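Local coordinates for protein 3-carboxy-cis,cis-muconate cycloisomerase (Acinetobacter calcoaceticus, PDB 1Q5N) that is an enzyme of the fumarase/aspartase superfamily, a largely helical protein whose chains assemble in fours around long helices, at residues Gln49-Val54 against Glu98-Tyr103; Ile63-Phe68 against Thr90-Asp95. All blocks are in the same frame, centred on the assembly; numbering follows the deposited sequence.

Interaction 1 (Gln49-Val54 against Glu98-Tyr103); sequences QSAATV and EDAARY. Unlike the reference sequence in segment 49-54: Thr53 (reference Asn), Val54 (reference Cys).
Ala51 sets its CB against the ring of Tyr103, 3.6 Å from CD2, meeting the ring obliquely. A short side chain suits this place because the backbones come very near each other: the CA atoms of Ala51 and Ala100 are 4.2 Å apart, and Ala51 CA and Ala100 CB only 3.8 Å. Ala100 in turn meets Val54, one turn further along the helix, where a chi1 of 165° turns CG1 anti to the backbone N, and this is the branch that reaches Ala100 CB, at 3.6 Å. Within helix 49-59, Gln49 NE2 donates to Thr53 OG1 (3.2 Å), the hydroxyl oxygen lying in the amide plane of Gln49. The helix thus packs against a single turn of 3-10 helix, 100-103, in the helical N-terminal part of a fumarase/aspartase-type chain. Tyr103 N bonds to Ala100 O at 2.9 Å within this turn, and both side chains point toward the helix, while Asp97 OD1 accepts the backbone N-H groups of both Asp99 and Ala100 where the turn begins. Tyr103 also packs on Ile47 and Pro48, just before the helix, and on Arg385 of the second subunit.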
loop_
_atom_site.group_PDB
_atom_site.type_symbol
_atom_site.label_atom_id
_atom_site.label_comp_id
_atom_site.label_asym_id
_atom_site.label_seq_id
_atom_site.Cartn_x
_atom_site.Cartn_y
_atom_site.Cartn_z
ATOM N N GLN A 49 29.773 -16.304 37.546
ATOM C CA GLN A 49 28.470 -16.336 38.170
ATOM C C GLN A 49 28.304 -15.137 39.062
ATOM O O GLN A 49 27.186 -14.665 39.295
ATOM C CB GLN A 49 28.302 -17.583 39.020
ATOM C CG GLN A 49 26.977 -17.584 39.770
ATOM C CD GLN A 49 25.765 -17.564 38.826
ATOM O OE1 GLN A 49 25.657 -18.418 37.920
ATOM N NE2 GLN A 49 24.842 -16.597 39.034
ATOM N N SER A 50 29.416 -14.636 39.567
ATOM C CA SER A 50 29.346 -13.493 40.447
ATOM C C SER A 50 28.749 -12.285 39.713
ATOM O O SER A 50 27.798 -11.668 40.199
ATOM C CB SER A 50 30.744 -13.163 40.962
ATOM O OG SER A 50 30.985 -11.761 40.903
ATOM N N ALA A 51 29.311 -11.953 38.542
ATOM C CA ALA A 51 28.862 -10.808 37.743
ATOM C C ALA A 51 27.379 -10.910 37.371
ATOM O O ALA A 51 26.638 -9.929 37.491
ATOM C CB ALA A 51 29.724 -10.683 36.488
ATOM N N ALA A 52 26.954 -12.104 36.944
ATOM C CA ALA A 52 25.568 -12.350 36.573
ATOM C C ALA A 52 24.634 -12.000 37.723
ATOM O O ALA A 52 23.565 -11.394 37.512
ATOM C CB ALA A 52 25.368 -13.808 36.184
ATOM N N THR A 53 25.022 -12.377 38.944
ATOM C CA THR A 53 24.176 -12.094 40.105
ATOM C C THR A 53 24.069 -10.587 40.392
ATOM O O THR A 53 23.004 -10.106 40.758
ATOM C CB THR A 53 24.664 -12.862 41.376
ATOM O OG1 THR A 53 24.387 -14.260 41.218
ATOM C CG2 THR A 53 23.924 -12.393 42.611
ATOM N N VAL A 54 25.159 -9.849 40.225
ATOM C CA VAL A 54 25.120 -8.413 40.446
ATOM C C VAL A 54 24.257 -7.715 39.370
ATOM O O VAL A 54 23.485 -6.793 39.653
ATOM C CB VAL A 54 26.524 -7.846 40.405
ATOM C CG1 VAL A 54 26.482 -6.332 40.255
ATOM C CG2 VAL A 54 27.260 -8.247 41.665
ATOM N N GLU A 98 32.140 -2.129 39.931
ATOM C CA GLU A 98 32.877 -1.791 38.712
ATOM C C GLU A 98 33.303 -3.004 37.942
ATOM O O GLU A 98 33.632 -2.904 36.768
ATOM C CB GLU A 98 34.128 -0.982 39.027
ATOM C CG GLU A 98 33.854 0.341 39.667
ATOM C CD GLU A 98 35.134 1.027 40.098
ATOM O OE1 GLU A 98 35.934 0.378 40.822
ATOM O OE2 GLU A 98 35.339 2.206 39.717
ATOM N N ASP A 99 33.307 -4.152 38.600
ATOM C CA ASP A 99 33.717 -5.362 37.923
ATOM C C ASP A 99 32.639 -6.133 37.166
ATOM O O ASP A 99 32.900 -6.671 36.084
ATOM C CB ASP A 99 34.440 -6.283 38.897
ATOM C CG ASP A 99 35.861 -6.554 38.453
ATOM O OD1 ASP A 99 36.033 -7.409 37.531
ATOM O OD2 ASP A 99 36.789 -5.882 38.995
ATOM N N ALA A 100 31.441 -6.205 37.729
ATOM C CA ALA A 100 30.368 -6.902 37.055
ATOM C C ALA A 100 30.053 -6.108 35.775
ATOM O O ALA A 100 29.712 -6.683 34.761
ATOM C CB ALA A 100 29.145 -6.986 37.965
ATOM N N ALA A 101 30.211 -4.790 35.824
ATOM C CA ALA A 101 29.931 -3.923 34.687
ATOM C C ALA A 101 30.614 -4.312 33.360
ATOM O O ALA A 101 30.107 -4.004 32.275
ATOM C CB ALA A 101 30.274 -2.481 35.045
ATOM N N ARG A 102 31.748 -4.993 33.441
ATOM C CA ARG A 102 32.470 -5.389 32.238
ATOM C C ARG A 102 31.763 -6.454 31.443
ATOM O O ARG A 102 32.005 -6.609 30.252
ATOM C CB ARG A 102 33.861 -5.891 32.615
ATOM C CG ARG A 102 34.695 -4.747 33.064
ATOM C CD ARG A 102 35.880 -5.146 33.880
ATOM N NE ARG A 102 36.385 -3.912 34.484
ATOM C CZ ARG A 102 37.540 -3.799 35.138
ATOM N NH1 ARG A 102 38.331 -4.866 35.274
ATOM N NH2 ARG A 102 37.901 -2.616 35.649
ATOM N N TYR A 103 30.894 -7.188 32.111
ATOM C CA TYR A 103 30.183 -8.260 31.473
ATOM C C TYR A 103 28.782 -7.893 30.966
ATOM O O TYR A 103 28.064 -8.764 30.469
ATOM C CB TYR A 103 30.131 -9.443 32.435
ATOM C CG TYR A 103 31.519 -9.880 32.817
ATOM C CD1 TYR A 103 32.304 -10.623 31.928
ATOM C CD2 TYR A 103 32.072 -9.514 34.050
ATOM C CE1 TYR A 103 33.589 -10.984 32.248
ATOM C CE2 TYR A 103 33.359 -9.870 34.382
ATOM C CZ TYR A 103 34.115 -10.605 33.480
ATOM O OH TYR A 103 35.405 -10.958 33.806
#

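Interaction 2 (Ile63-Phe68 against Thr90-Asp95)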
loop_
_atom_site.group_PDB
_atom_site.type_symbol
_atom_site.label_atom_id
_atom_site.label_comp_id
_atom_site.label_asym_id
_atom_site.label_seq_id
_atom_site.Cartn_x
_atom_site.Cartn_y
_atom_site.Cartn_z
ATOM N N ILE A 63 15.167 0.364 35.516
ATOM C CA ILE A 63 14.133 1.109 34.835
ATOM C C ILE A 63 13.870 2.443 35.506
ATOM O O ILE A 63 13.613 3.435 34.839
ATOM C CB ILE A 63 12.827 0.318 34.781
ATOM C CG1 ILE A 63 11.814 1.057 33.899
ATOM C CG2 ILE A 63 12.274 0.110 36.185
ATOM C CD1 ILE A 63 12.137 0.939 32.419
ATOM N N ASP A 64 13.948 2.475 36.832
ATOM C CA ASP A 64 13.716 3.718 37.560
ATOM C C ASP A 64 14.894 4.650 37.535
ATOM O O ASP A 64 14.734 5.866 37.681
ATOM C CB ASP A 64 13.314 3.417 38.995
ATOM C CG ASP A 64 11.984 2.714 39.060
ATOM O OD1 ASP A 64 10.990 3.334 38.607
ATOM O OD2 ASP A 64 11.935 1.547 39.528
ATOM N N LYS A 65 16.075 4.093 37.317
ATOM C CA LYS A 65 17.279 4.913 37.266
ATOM C C LYS A 65 17.636 5.451 35.871
ATOM O O LYS A 65 18.422 6.381 35.763
ATOM C CB LYS A 65 18.462 4.130 37.807
ATOM C CG LYS A 65 18.321 3.691 39.262
ATOM C CD LYS A 65 19.580 2.947 39.634
ATOM C CE LYS A 65 19.556 2.401 41.024
ATOM N NZ LYS A 65 20.886 1.741 41.207
ATOM N N ILE A 66 17.059 4.876 34.816
ATOM C CA ILE A 66 17.327 5.304 33.455
ATOM C C ILE A 66 16.742 6.678 33.051
ATOM O O ILE A 66 15.585 6.962 33.306
ATOM C CB ILE A 66 16.870 4.184 32.500
ATOM C CG1 ILE A 66 17.992 3.146 32.416
ATOM C CG2 ILE A 66 16.474 4.749 31.148
ATOM C CD1 ILE A 66 17.599 1.939 31.760
ATOM N N ASP A 67 17.559 7.527 32.427
ATOM C CA ASP A 67 17.145 8.882 32.004
ATOM C C ASP A 67 16.559 8.839 30.593
ATOM O O ASP A 67 17.308 8.788 29.610
ATOM C CB ASP A 67 18.347 9.842 32.019
ATOM C CG ASP A 67 17.975 11.268 31.621
ATOM O OD1 ASP A 67 16.777 11.551 31.453
ATOM O OD2 ASP A 67 18.893 12.116 31.491
ATOM N N PHE A 68 15.230 8.894 30.500
ATOM C CA PHE A 68 14.576 8.804 29.221
ATOM C C PHE A 68 14.789 9.963 28.277
ATOM O O PHE A 68 14.718 9.781 27.062
ATOM C CB PHE A 68 13.098 8.469 29.414
ATOM C CG PHE A 68 12.868 7.014 29.736
ATOM C CD1 PHE A 68 13.003 6.540 31.038
ATOM C CD2 PHE A 68 12.548 6.100 28.724
ATOM C CE1 PHE A 68 12.838 5.175 31.329
ATOM C CE2 PHE A 68 12.383 4.745 28.999
ATOM C CZ PHE A 68 12.522 4.279 30.305
ATOM N N THR A 90 25.117 -0.000 31.748
ATOM C CA THR A 90 26.454 -0.338 32.219
ATOM C C THR A 90 26.791 0.619 33.377
ATOM O O THR A 90 27.171 0.187 34.454
ATOM C CB THR A 90 27.518 -0.256 31.064
ATOM O OG1 THR A 90 27.204 -1.238 30.066
ATOM C CG2 THR A 90 28.932 -0.592 31.585
ATOM N N ALA A 91 26.598 1.912 33.163
ATOM C CA ALA A 91 26.886 2.857 34.208
ATOM C C ALA A 91 26.067 2.468 35.451
ATOM O O ALA A 91 26.559 2.545 36.569
ATOM C CB ALA A 91 26.549 4.264 33.745
ATOM N N ILE A 92 24.829 2.022 35.275
ATOM C CA ILE A 92 24.019 1.650 36.433
ATOM C C ILE A 92 24.601 0.448 37.206
ATOM O O ILE A 92 24.585 0.431 38.429
ATOM C CB ILE A 92 22.551 1.353 36.014
ATOM C CG1 ILE A 92 21.844 2.658 35.673
ATOM C CG2 ILE A 92 21.808 0.623 37.128
ATOM C CD1 ILE A 92 20.439 2.446 35.121
ATOM N N VAL A 93 25.106 -0.550 36.490
ATOM C CA VAL A 93 25.672 -1.735 37.109
ATOM C C VAL A 93 27.024 -1.408 37.730
ATOM O O VAL A 93 27.433 -2.028 38.692
ATOM C CB VAL A 93 25.825 -2.855 36.051
ATOM C CG1 VAL A 93 26.810 -3.930 36.499
ATOM C CG2 VAL A 93 24.482 -3.468 35.803
ATOM N N LYS A 94 27.710 -0.415 37.172
ATOM C CA LYS A 94 29.011 -0.017 37.665
ATOM C C LYS A 94 28.886 0.538 39.095
ATOM O O LYS A 94 29.646 0.155 39.987
ATOM C CB LYS A 94 29.618 1.030 36.734
ATOM C CG LYS A 94 31.127 1.023 36.745
ATOM C CD LYS A 94 31.732 2.261 36.111
ATOM C CE LYS A 94 33.258 2.141 36.159
ATOM N NZ LYS A 94 33.988 3.288 35.549
ATOM N N ASP A 95 27.924 1.430 39.316
ATOM C CA ASP A 95 27.711 1.998 40.634
ATOM C C ASP A 95 27.310 0.948 41.648
ATOM O O ASP A 95 26.793 1.279 42.710
ATOM C CB ASP A 95 26.626 3.062 40.606
ATOM C CG ASP A 95 27.120 4.373 40.061
ATOM O OD1 ASP A 95 28.364 4.520 39.873
ATOM O OD2 ASP A 95 26.253 5.255 39.831
#
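Asp67 OD1, one residue past the Ile66 that meets Ile92 across the contact, accepts the backbone N of Asp69 and, weakly, that of Ala70, so that Asp67 is the N-cap of helix 68-78. Its own N donates to Gln88 OE1 on helix 82-94, a polar tie beside an otherwise oily junction. There the delta carbon of Ile92 does most of the touching: CD1 lies 3.7 Å from Ile66 CG1 and, equally, 3.7 Å from Lys65 CB. An extended chi2 of 174° carries CD1 well out from the helix, bridging backbones whose nearest CA atoms, those of Lys65 and Ile92, are 7.5 Å apart. Ile66 and Ile92 meet at about a right angle. Lys65 runs out straight past Ile92, its CD 4.1 Å from Ile92 CG2, using its methylene chain as the apolar surface. Behind the contact, Ile66 CG2 sits 3.6 Å over one face of the Phe68 ring, near its rim, and both residues pack on Val27 of helix 23-43. Since Lys65 NZ and Asp95 OD2 remain 6.6 Å apart, any attraction between them is probably long-range, and hydrocarbon packing accounts for the direct touch between 63-68 and 90-95.

The two contacts sit at one end of the elongated chain, their centres 14 Å apart, about 43 Å (interaction 1) and about 37 Å (interaction 2) from the centre of the chain. In sequence the order is 49-54, 63-68, 90-95, 98-103, so interaction 2 is nested within the loop that interaction 1 closes, and successive helices 49-59 and 62-65 supply one side of each. They also touch directly: Val93 CG1 lies 3.6 Å from Ala101 N, while Val93 further packs on Ile55 and Ala58 of helix 49-59. Helix 82-94 therefore joins the two, meeting the end of helix 62-65 and the residue after it through Ile92, and the 3-10 turn through Val93, in the N-terminal part of this lyase-superfamily chain.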